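Local structure of protein TP_0956 (Treponema pallidum subsp. pallidum, 3U64) at residues A64-S69 / L118-T123; R74-Y79 / Y110-R115; T123-F128 / L144-R149; G153-V158 / V183-R188. The protein probably serves as the lipoprotein T component, built of tetratricopeptide-like repeats, of a TRAP transporter, working through protein-protein interactions. All blocks are in the same frame, centred on the assembly; numbering follows the deposited sequence.

Contact 1 (A64-S69 / L118-T123)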
# COMPACT_ATOMS: atom_id res chain seq x y z
N ALA A 64 3.31 -4.98 28.36
CA ALA A 64 2.41 -5.04 29.52
C ALA A 64 1.23 -4.11 29.35
O ALA A 64 0.36 -4.02 30.22
CB ALA A 64 3.14 -4.71 30.81
N HIS A 65 1.19 -3.42 28.22
CA HIS A 65 0.04 -2.58 27.93
C HIS A 65 -1.06 -3.47 27.34
O HIS A 65 -0.96 -3.95 26.20
CB HIS A 65 0.39 -1.44 26.98
CG HIS A 65 -0.61 -0.33 26.99
ND1 HIS A 65 -1.85 -0.45 26.39
CD2 HIS A 65 -0.58 0.90 27.55
CE1 HIS A 65 -2.53 0.67 26.57
NE2 HIS A 65 -1.79 1.50 27.28
N ARG A 66 -2.09 -3.70 28.14
CA ARG A 66 -3.16 -4.60 27.75
C ARG A 66 -3.96 -4.06 26.57
O ARG A 66 -4.32 -4.82 25.67
CB ARG A 66 -4.06 -4.87 28.94
CG ARG A 66 -3.35 -5.60 30.09
CD ARG A 66 -4.38 -6.06 31.09
NE ARG A 66 -5.35 -6.95 30.46
CZ ARG A 66 -6.47 -7.38 31.05
NH1 ARG A 66 -6.76 -6.98 32.28
NH2 ARG A 66 -7.30 -8.20 30.40
N GLY A 67 -4.23 -2.76 26.59
CA GLY A 67 -4.93 -2.12 25.50
C GLY A 67 -4.24 -2.31 24.15
O GLY A 67 -4.91 -2.55 23.13
N LEU A 68 -2.91 -2.21 24.14
CA LEU A 68 -2.14 -2.34 22.90
C LEU A 68 -2.13 -3.78 22.41
O LEU A 68 -2.25 -4.03 21.21
CB LEU A 68 -0.69 -1.84 23.09
CG LEU A 68 -0.44 -0.41 22.63
CD1 LEU A 68 1.02 -0.02 22.88
CD2 LEU A 68 -0.78 -0.30 21.16
N SER A 69 -1.96 -4.72 23.34
CA SER A 69 -2.11 -6.15 23.04
C SER A 69 -3.42 -6.42 22.35
O SER A 69 -3.44 -7.02 21.27
CB SER A 69 -2.01 -6.99 24.32
OG SER A 69 -0.65 -7.09 24.73
N LEU A 118 -4.37 -12.60 23.25
CA LEU A 118 -4.19 -13.49 24.40
C LEU A 118 -3.12 -12.94 25.35
O LEU A 118 -3.15 -13.22 26.55
CB LEU A 118 -3.80 -14.88 23.90
CG LEU A 118 -3.50 -15.96 24.93
CD1 LEU A 118 -4.72 -16.21 25.83
CD2 LEU A 118 -3.06 -17.24 24.21
N SER A 119 -2.18 -12.13 24.85
CA SER A 119 -1.15 -11.63 25.76
C SER A 119 -1.71 -10.57 26.72
O SER A 119 -1.15 -10.33 27.78
CB SER A 119 0.12 -11.16 25.04
OG SER A 119 -0.14 -10.10 24.15
N SER A 120 -2.85 -9.98 26.36
CA SER A 120 -3.58 -9.14 27.31
C SER A 120 -4.05 -9.98 28.51
O SER A 120 -3.88 -9.56 29.65
CB SER A 120 -4.75 -8.42 26.63
OG SER A 120 -5.77 -8.05 27.55
N LEU A 121 -4.62 -11.17 28.27
CA LEU A 121 -4.97 -12.08 29.37
C LEU A 121 -3.74 -12.57 30.13
O LEU A 121 -3.74 -12.64 31.36
CB LEU A 121 -5.84 -13.26 28.88
CG LEU A 121 -7.25 -12.79 28.47
CD1 LEU A 121 -8.03 -13.83 27.69
CD2 LEU A 121 -8.03 -12.33 29.68
N GLU A 122 -2.67 -12.88 29.40
CA GLU A 122 -1.45 -13.35 30.04
C GLU A 122 -0.82 -12.30 30.96
O GLU A 122 -0.25 -12.62 32.01
CB GLU A 122 -0.43 -13.83 29.01
CG GLU A 122 0.84 -14.43 29.65
CD GLU A 122 0.58 -15.79 30.30
OE1 GLU A 122 -0.48 -16.40 30.02
OE2 GLU A 122 1.44 -16.26 31.08
N THR A 123 -0.91 -11.04 30.56
CA THR A 123 -0.41 -9.92 31.37
C THR A 123 -1.23 -9.79 32.64
O THR A 123 -0.69 -9.58 33.72
CB THR A 123 -0.50 -8.59 30.58
OG1 THR A 123 0.56 -8.53 29.61
CG2 THR A 123 -0.37 -7.40 31.50
O HOH W 1 -0.37 -7.00 27.45
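Ser120 OG is gripped side-on by the guanidinium of Arg66, which gives it two N-H groups at once. Arg66 NE donates to Ser120 OG over 3.1 Å at an N-H...O angle of 153°, and Arg66 NH2 donates to the same oxygen over 3.2 Å. The oxygen lies close to the guanidinium plane, at the edge of the group; two in-plane bonds to one oxygen would be expected to restrain the turning of the guanidinium. Ser120 OG reaches this position by standing anti to its backbone N (chi1 157°). It has a further hydrogen-bonding partner in Thr154 OG1 of helix 152-166, while Arg66 NH2 also forms a salt bridge with Asp151. Lower on the arginine chain, Arg66 CG packs at 3.8 Å against Thr123 CG2, the two side chains running alongside each other with opposite headings. A second polar cluster surrounds water 1, which bridges Ser69 OG (2.7 Å) and Thr123 OG1 (2.8 Å). Ser69 OG also stands 3.1 Å from Ser119 OG, whose strongest partner is Tyr116 O. Here the start of helix 66-89 meets the last turns of helix 96-124 in a TPR-type helical array. Serine hydroxyls, a guanidinium and a water thus carry the polar part of the contact, beside the aliphatic touch of Arg66 on Thr123; the nearby carboxylate of Asp151 would be expected to balance the charge of Arg66.

Contact 2 (R74-Y79 / Y110-R115)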
# COMPACT_ATOMS: atom_id res chain seq x y z
N ARG A 74 -6.94 -7.50 17.59
CA ARG A 74 -8.20 -7.26 16.90
C ARG A 74 -7.95 -6.85 15.46
O ARG A 74 -8.62 -7.30 14.53
CB ARG A 74 -9.02 -6.18 17.66
CG ARG A 74 -10.12 -5.50 16.84
CD ARG A 74 -10.88 -4.45 17.66
NE ARG A 74 -9.98 -3.60 18.45
CZ ARG A 74 -10.23 -3.19 19.69
NH1 ARG A 74 -11.36 -3.54 20.30
NH2 ARG A 74 -9.35 -2.42 20.32
N LEU A 75 -6.96 -5.98 15.28
CA LEU A 75 -6.61 -5.45 13.97
C LEU A 75 -6.21 -6.55 12.98
O LEU A 75 -6.67 -6.56 11.82
CB LEU A 75 -5.47 -4.46 14.12
CG LEU A 75 -5.63 -3.17 13.35
CD1 LEU A 75 -7.07 -2.71 13.36
CD2 LEU A 75 -4.71 -2.13 13.97
N TYR A 76 -5.32 -7.45 13.41
CA TYR A 76 -4.92 -8.58 12.58
C TYR A 76 -6.11 -9.44 12.21
O TYR A 76 -6.24 -9.85 11.05
CB TYR A 76 -3.82 -9.41 13.25
CG TYR A 76 -2.45 -8.93 12.84
CD1 TYR A 76 -1.70 -8.10 13.67
CD2 TYR A 76 -1.93 -9.24 11.58
CE1 TYR A 76 -0.46 -7.63 13.28
CE2 TYR A 76 -0.69 -8.77 11.17
CZ TYR A 76 0.04 -7.97 12.04
OH TYR A 76 1.27 -7.48 11.65
N ILE A 77 -6.99 -9.70 13.17
CA ILE A 77 -8.16 -10.56 12.92
C ILE A 77 -9.15 -9.93 11.92
O ILE A 77 -9.65 -10.60 11.01
CB ILE A 77 -8.88 -10.96 14.23
CG1 ILE A 77 -7.98 -11.86 15.06
CG2 ILE A 77 -10.20 -11.69 13.92
CD1 ILE A 77 -8.38 -11.97 16.50
N MET A 78 -9.39 -8.63 12.07
CA MET A 78 -10.29 -7.91 11.15
C MET A 78 -9.68 -7.79 9.77
O MET A 78 -10.36 -7.99 8.76
CB MET A 78 -10.62 -6.53 11.70
CG MET A 78 -11.15 -6.59 13.12
SD MET A 78 -11.73 -4.99 13.71
CE MET A 78 -13.32 -4.91 12.87
N TYR A 79 -8.40 -7.43 9.72
CA TYR A 79 -7.71 -7.43 8.45
C TYR A 79 -7.76 -8.82 7.81
O TYR A 79 -8.08 -8.96 6.63
CB TYR A 79 -6.26 -7.01 8.62
CG TYR A 79 -5.54 -6.92 7.32
CD1 TYR A 79 -5.67 -5.80 6.51
CD2 TYR A 79 -4.73 -7.97 6.88
CE1 TYR A 79 -5.01 -5.71 5.31
CE2 TYR A 79 -4.05 -7.89 5.68
CZ TYR A 79 -4.20 -6.75 4.89
OH TYR A 79 -3.55 -6.65 3.68
N TYR A 110 -5.09 -14.91 11.51
CA TYR A 110 -6.03 -15.09 12.61
C TYR A 110 -5.28 -15.51 13.88
O TYR A 110 -5.50 -14.98 14.97
CB TYR A 110 -7.09 -16.14 12.27
CG TYR A 110 -8.15 -15.65 11.31
CD1 TYR A 110 -8.70 -14.37 11.45
CD2 TYR A 110 -8.59 -16.45 10.25
CE1 TYR A 110 -9.68 -13.92 10.57
CE2 TYR A 110 -9.57 -16.00 9.37
CZ TYR A 110 -10.11 -14.74 9.54
OH TYR A 110 -11.07 -14.28 8.68
N LEU A 111 -4.36 -16.46 13.71
CA LEU A 111 -3.68 -17.03 14.84
C LEU A 111 -2.71 -16.04 15.45
O LEU A 111 -2.55 -16.00 16.67
CB LEU A 111 -2.95 -18.31 14.44
CG LEU A 111 -3.81 -19.53 14.11
CD1 LEU A 111 -2.92 -20.60 13.50
CD2 LEU A 111 -4.48 -20.07 15.34
N ARG A 112 -2.06 -15.23 14.62
CA ARG A 112 -1.16 -14.20 15.14
C ARG A 112 -1.99 -13.20 15.92
O ARG A 112 -1.60 -12.77 17.01
CB ARG A 112 -0.38 -13.51 14.01
CG ARG A 112 0.57 -12.39 14.46
CD ARG A 112 1.05 -11.52 13.30
NE ARG A 112 1.76 -12.31 12.30
CZ ARG A 112 2.35 -11.81 11.21
NH1 ARG A 112 2.33 -10.51 10.97
NH2 ARG A 112 2.96 -12.62 10.36
N GLY A 113 -3.14 -12.82 15.35
CA GLY A 113 -4.07 -11.91 15.99
C GLY A 113 -4.57 -12.47 17.31
O GLY A 113 -4.56 -11.77 18.33
N ALA A 114 -4.98 -13.74 17.31
CA ALA A 114 -5.49 -14.33 18.56
C ALA A 114 -4.42 -14.36 19.64
O ALA A 114 -4.72 -14.12 20.82
CB ALA A 114 -6.04 -15.71 18.33
N ARG A 115 -3.18 -14.64 19.25
CA ARG A 115 -2.08 -14.76 20.19
C ARG A 115 -1.65 -13.41 20.75
O ARG A 115 -1.23 -13.31 21.91
CB ARG A 115 -0.88 -15.46 19.53
CG ARG A 115 -1.15 -16.91 19.19
CD ARG A 115 0.03 -17.60 18.52
NE ARG A 115 -0.43 -18.77 17.78
CZ ARG A 115 0.36 -19.73 17.29
NH1 ARG A 115 1.67 -19.66 17.48
NH2 ARG A 115 -0.17 -20.75 16.63
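Helix segments 74-79 and 110-115 run antiparallel, their axes 7.5 Å apart at closest approach and 158° between their N-to-C directions. This close pairing of neighbouring helices illustrates the antiparallel packing on which tetratricopeptide-repeat solenoids are built. Gly113 sits at the point of approach: its lack of a side chain leaves room for both Tyr76 CB, 3.7 Å from Gly113 CA, and Ile77 CG1, 4.0 Å from the same atom. On one flank of that point the aliphatic part of Arg112 crosses the ring of Tyr76. Arg112 CD lies over the centre of one ring face, 3.9 Å from the centroid, a CH-pi contact. The arginine extends from its backbone with CG anti to N (chi1 179°), then turns at chi3, and Arg112 NH1 makes a weak hydrogen bond to Tyr76 OH over 3.3 Å. The phenol oxygen lies at the edge of the guanidinium and has a stronger partner in Glu56. Arg112 NH2 reaches farther, forming salt bridges with Glu38 and Asp39 of a second subunit, while Leu43 of that subunit packs on Tyr76 and Arg112. The same arginine thus ties the intrachain helix pair to the interface between subunits.

On the other flank Ile77 and Tyr110 meet roughly at a right angle, with Ile77 CG2 3.9 Å from Tyr110 CD1. Tyr110 OH is hydrogen-bonded to Gln85, and the ring edge faces the backbone of the opposing helix, where Tyr110 CE1 approaches Ile77 O to 3.3 Å.

Contact 3 (T123-F128 / L144-R149). With SO4 (sulfate ion), chain E.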
# COMPACT_ATOMS: atom_id res chain seq x y z
N THR A 123 -0.91 -11.04 30.56
CA THR A 123 -0.41 -9.92 31.37
C THR A 123 -1.23 -9.79 32.64
O THR A 123 -0.69 -9.58 33.72
CB THR A 123 -0.50 -8.59 30.58
OG1 THR A 123 0.56 -8.53 29.61
CG2 THR A 123 -0.37 -7.40 31.50
N ALA A 124 -2.55 -9.92 32.51
CA ALA A 124 -3.46 -9.77 33.64
C ALA A 124 -3.42 -10.95 34.61
O ALA A 124 -3.68 -10.79 35.81
CB ALA A 124 -4.89 -9.56 33.16
N TYR A 125 -3.10 -12.14 34.10
CA TYR A 125 -3.13 -13.37 34.90
C TYR A 125 -2.02 -14.29 34.45
O TYR A 125 -2.26 -15.22 33.66
CB TYR A 125 -4.45 -14.13 34.70
CG TYR A 125 -5.68 -13.28 34.86
CD1 TYR A 125 -6.05 -12.79 36.11
CD2 TYR A 125 -6.48 -12.97 33.76
CE1 TYR A 125 -7.18 -12.02 36.26
CE2 TYR A 125 -7.61 -12.18 33.90
CZ TYR A 125 -7.96 -11.71 35.15
OH TYR A 125 -9.08 -10.93 35.30
N PRO A 126 -0.80 -14.04 34.94
CA PRO A 126 0.38 -14.84 34.56
C PRO A 126 0.11 -16.33 34.66
O PRO A 126 -0.41 -16.80 35.67
CB PRO A 126 1.41 -14.41 35.60
CG PRO A 126 1.06 -12.95 35.88
CD PRO A 126 -0.46 -12.87 35.77
N GLY A 127 0.45 -17.07 33.61
CA GLY A 127 0.27 -18.51 33.59
C GLY A 127 -1.04 -18.89 32.92
O GLY A 127 -1.35 -20.07 32.76
N PHE A 128 -1.78 -17.86 32.51
CA PHE A 128 -3.10 -18.02 31.89
C PHE A 128 -3.05 -18.94 30.67
O PHE A 128 -3.94 -19.78 30.47
CB PHE A 128 -3.68 -16.65 31.48
CG PHE A 128 -5.08 -16.73 30.91
CD1 PHE A 128 -6.18 -16.36 31.68
CD2 PHE A 128 -5.30 -17.16 29.59
CE1 PHE A 128 -7.49 -16.44 31.15
CE2 PHE A 128 -6.59 -17.23 29.05
CZ PHE A 128 -7.69 -16.87 29.83
N LEU A 144 -10.69 -19.60 33.86
CA LEU A 144 -11.73 -18.77 33.27
C LEU A 144 -12.58 -18.13 34.36
O LEU A 144 -13.23 -17.11 34.13
CB LEU A 144 -12.60 -19.55 32.27
CG LEU A 144 -11.94 -19.97 30.94
CD1 LEU A 144 -12.94 -20.67 30.03
CD2 LEU A 144 -11.34 -18.79 30.21
N SER A 145 -12.58 -18.71 35.55
CA SER A 145 -13.41 -18.18 36.63
C SER A 145 -12.75 -16.93 37.25
O SER A 145 -13.38 -16.18 38.01
CB SER A 145 -13.69 -19.25 37.68
OG SER A 145 -12.60 -19.39 38.58
N ARG A 146 -11.49 -16.71 36.91
CA ARG A 146 -10.77 -15.53 37.38
C ARG A 146 -11.11 -14.29 36.56
O ARG A 146 -10.94 -13.15 37.02
CB ARG A 146 -9.26 -15.80 37.36
CG ARG A 146 -8.83 -16.95 38.28
CD ARG A 146 -7.36 -17.28 38.11
NE ARG A 146 -6.49 -16.17 38.49
CZ ARG A 146 -5.19 -16.11 38.22
NH1 ARG A 146 -4.60 -17.10 37.57
NH2 ARG A 146 -4.48 -15.05 38.62
N CYS A 147 -11.63 -14.51 35.35
CA CYS A 147 -11.97 -13.42 34.43
C CYS A 147 -13.16 -12.60 34.91
O CYS A 147 -14.11 -13.11 35.47
CB CYS A 147 -12.26 -13.99 33.03
SG CYS A 147 -10.82 -14.77 32.27
N THR A 148 -13.10 -11.30 34.64
CA THR A 148 -14.20 -10.40 34.94
C THR A 148 -14.68 -9.67 33.68
O THR A 148 -14.17 -9.91 32.57
CB THR A 148 -13.75 -9.36 35.95
OG1 THR A 148 -12.78 -8.51 35.33
CG2 THR A 148 -13.13 -10.05 37.16
N ARG A 149 -15.65 -8.78 33.86
CA ARG A 149 -16.25 -8.07 32.75
C ARG A 149 -15.19 -7.27 32.01
O ARG A 149 -15.30 -7.05 30.80
CB ARG A 149 -17.38 -7.16 33.23
CG ARG A 149 -18.67 -7.92 33.53
CD ARG A 149 -19.66 -7.12 34.37
NE ARG A 149 -20.48 -6.21 33.59
CZ ARG A 149 -21.57 -6.57 32.92
NH1 ARG A 149 -21.97 -7.84 32.92
NH2 ARG A 149 -22.28 -5.67 32.24
S SO4 E . -25.54 -7.42 30.65
O1 SO4 E . -24.66 -6.25 30.61
O2 SO4 E . -25.15 -8.33 31.74
O3 SO4 E . -26.91 -6.94 30.84
O4 SO4 E . -25.45 -8.14 29.38
O HOH W 2 -1.72 -15.44 37.99
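Tyr125 and Arg146 lie side by side but point opposite ways, the arginine passing over the root of the tyrosine side chain. In Tyr125, chi1 (-50°) sets CG beside the backbone N; the ring carries Tyr125 OH to 3.4 Å from Arg146 O. Tyr125 CB lies 3.8 Å above the guanidinium plane of Arg146, toward its rim, and Arg146 NH2 stands near the ring plane at the edge, 3.7 Å from Tyr125 CD1. Because the two planes are 66° apart, the groups do not stack flat. Arg146 NH2 also donates to water 2, which in turn donates to Pro126 O, so one water bridges the segments. At the far end of the ring Tyr125 OH is hydrogen-bonded to Asp151.

The setting is a TPR-related helical fold. A type II beta turn, Tyr125 to Phe128, joins helix 96-124 to the short helix 128-132, closed by Phe128 N to Tyr125 O at 2.9 Å. Gly127, with its positive phi, supplies the third position of this turn and is also the N-cap of helix 128-132. Phe128 then swings CG anti to its backbone N (chi1 -177°). Its ring edge meets Cys147, a sulfur-aromatic contact with SG 3.9 Å from Phe128 CE1, while Phe128 CZ lies 4.1 Å from Leu144 CD2. Farther along, Arg149 NH2 donates almost straight to O1 of a sulfate ion, probably from the crystallisation liquor, over 2.9 Å.

Contact 4 (G153-V158 / V183-R188)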
# COMPACT_ATOMS: atom_id res chain seq x y z
N GLY A 153 -13.81 -8.14 26.33
CA GLY A 153 -13.26 -7.78 25.04
C GLY A 153 -12.18 -8.75 24.59
O GLY A 153 -12.16 -9.22 23.45
N THR A 154 -11.29 -9.08 25.52
CA THR A 154 -10.14 -9.91 25.20
C THR A 154 -10.58 -11.34 24.90
O THR A 154 -10.13 -11.95 23.92
CB THR A 154 -9.08 -9.87 26.34
OG1 THR A 154 -8.79 -8.50 26.66
CG2 THR A 154 -7.78 -10.57 25.94
N LEU A 155 -11.46 -11.87 25.74
CA LEU A 155 -12.00 -13.22 25.56
C LEU A 155 -12.62 -13.35 24.18
O LEU A 155 -12.42 -14.35 23.46
CB LEU A 155 -13.05 -13.51 26.66
CG LEU A 155 -12.37 -13.66 28.02
CD1 LEU A 155 -13.37 -13.72 29.16
CD2 LEU A 155 -11.50 -14.89 28.02
N TYR A 156 -13.37 -12.32 23.80
CA TYR A 156 -14.11 -12.32 22.55
C TYR A 156 -13.15 -12.41 21.36
O TYR A 156 -13.37 -13.20 20.45
CB TYR A 156 -14.99 -11.07 22.43
CG TYR A 156 -15.53 -10.85 21.01
CD1 TYR A 156 -16.52 -11.66 20.48
CD2 TYR A 156 -15.03 -9.82 20.21
CE1 TYR A 156 -17.00 -11.48 19.19
CE2 TYR A 156 -15.51 -9.63 18.91
CZ TYR A 156 -16.48 -10.46 18.41
OH TYR A 156 -16.97 -10.28 17.12
N TRP A 157 -12.10 -11.58 21.37
CA TRP A 157 -11.19 -11.50 20.24
C TRP A 157 -10.30 -12.74 20.11
O TRP A 157 -10.13 -13.27 19.02
CB TRP A 157 -10.41 -10.18 20.24
CG TRP A 157 -11.28 -9.07 19.68
CD1 TRP A 157 -11.87 -8.05 20.37
CD2 TRP A 157 -11.72 -8.94 18.32
NE1 TRP A 157 -12.62 -7.28 19.52
CE2 TRP A 157 -12.56 -7.80 18.26
CE3 TRP A 157 -11.47 -9.66 17.14
CZ2 TRP A 157 -13.14 -7.36 17.06
CZ3 TRP A 157 -12.06 -9.22 15.95
CH2 TRP A 157 -12.89 -8.09 15.92
N VAL A 158 -9.78 -13.23 21.24
CA VAL A 158 -8.98 -14.45 21.26
C VAL A 158 -9.81 -15.63 20.76
O VAL A 158 -9.40 -16.35 19.84
CB VAL A 158 -8.44 -14.77 22.69
CG1 VAL A 158 -7.80 -16.13 22.72
CG2 VAL A 158 -7.45 -13.71 23.13
N VAL A 183 -13.72 -21.73 22.39
CA VAL A 183 -15.16 -21.69 22.59
C VAL A 183 -15.49 -21.44 24.05
O VAL A 183 -16.37 -20.63 24.34
CB VAL A 183 -15.85 -22.96 22.08
CG1 VAL A 183 -17.34 -22.92 22.39
CG2 VAL A 183 -15.62 -23.11 20.57
N MET A 184 -14.77 -22.10 24.96
CA MET A 184 -14.99 -21.88 26.39
C MET A 184 -14.72 -20.42 26.78
O MET A 184 -15.42 -19.86 27.63
CB MET A 184 -14.16 -22.85 27.26
CG MET A 184 -14.54 -24.33 27.13
SD MET A 184 -16.29 -24.67 27.47
CE MET A 184 -16.91 -24.98 25.81
N MET A 185 -13.73 -19.80 26.16
CA MET A 185 -13.50 -18.37 26.35
C MET A 185 -14.69 -17.56 25.84
O MET A 185 -15.15 -16.63 26.51
CB MET A 185 -12.20 -17.90 25.70
CG MET A 185 -10.93 -18.48 26.34
SD MET A 185 -9.41 -17.72 25.68
CE MET A 185 -8.74 -19.06 24.71
N LEU A 186 -15.19 -17.90 24.67
CA LEU A 186 -16.37 -17.22 24.15
C LEU A 186 -17.58 -17.41 25.09
O LEU A 186 -18.27 -16.44 25.45
CB LEU A 186 -16.68 -17.69 22.72
CG LEU A 186 -15.70 -17.20 21.64
CD1 LEU A 186 -15.94 -17.91 20.32
CD2 LEU A 186 -15.78 -15.69 21.44
N GLU A 187 -17.80 -18.65 25.52
CA GLU A 187 -18.90 -18.93 26.45
C GLU A 187 -18.74 -18.23 27.78
O GLU A 187 -19.73 -17.86 28.41
CB GLU A 187 -19.07 -20.42 26.66
CG GLU A 187 -19.57 -21.11 25.42
CD GLU A 187 -19.78 -22.58 25.64
OE1 GLU A 187 -19.62 -23.05 26.79
OE2 GLU A 187 -20.11 -23.26 24.65
N ARG A 188 -17.50 -18.03 28.21
CA ARG A 188 -17.27 -17.30 29.46
C ARG A 188 -17.60 -15.81 29.31
O ARG A 188 -18.18 -15.22 30.22
CB ARG A 188 -15.85 -17.50 29.97
CG ARG A 188 -15.53 -16.66 31.18
CD ARG A 188 -16.36 -17.06 32.41
NE ARG A 188 -15.89 -16.31 33.58
CZ ARG A 188 -16.59 -16.09 34.69
NH1 ARG A 188 -17.81 -16.58 34.82
NH2 ARG A 188 -16.07 -15.38 35.68
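Segments 153-158 and 183-188 pack as antiparallel helix turns, their axes 8.2 Å apart at closest approach and 146° between their N-to-C directions. They belong to helices 152-166 and 176-192, and the pair is an instance of the antiparallel stacking that characterises a TPR-type helical fold. Side chain meets side chain through carbon and sulfur atoms, and two carbonyl oxygens, those of Tyr156 and Met185, are also touched.

Met185 carries much of the interface. Its side chain lies nearly perpendicular to that of Leu155, with Leu155 CD2 3.9 Å from Met185 CB. Met185 CG stands beside the backbone N (chi1 -66°), the chain runs on extended at chi2 and bends at chi3, and its thioether end meets Val158: both Met185 SD and Met185 CE lie 3.7 Å from Val158 CG1. Two successive turns of helix 152-166 thereby receive one methionine, Leu155 near its root and Val158 at its tip. Behind them, Leu155 packs on Leu121 and Val158 on Leu118, both of helix 96-124, while Leu144 lies against Met185.

Arg188 adds its aliphatic part, Arg188 CG approaching Leu155 CD1 to 4.2 Å, before the chain leads away; its guanidinium is hydrogen-bonded through NH2 to Cys147 O in the loop that precedes helix 152-166. On the other flank of the methionine, Leu186 reaches the backbone at Tyr156, placing Leu186 CD2 3.6 Å from Tyr156 O.

From the N terminus, helices 66-89 and 96-124 form a hairpin. Contact 1 joins its open end and contact 2 its inner part, so the loop of contact 2 lies wholly within that of contact 1. Contact 3 opens at Thr123, which it shares with contact 1, and closes a short loop around helices 128-132 and 137-144. Contact 4 follows in series, pairing helix 152-166 with helix 176-192 and closing the 24 residues between its segments, which include the adjoining ends of both helices; no loops cross. The contacts are tied together: Ser120 and Thr154 join contacts 1 and 4, Trp157 of contact 4 packs on Arg74 and Met78 of contact 2, and Arg188 reaches back to Cys147 of contact 3.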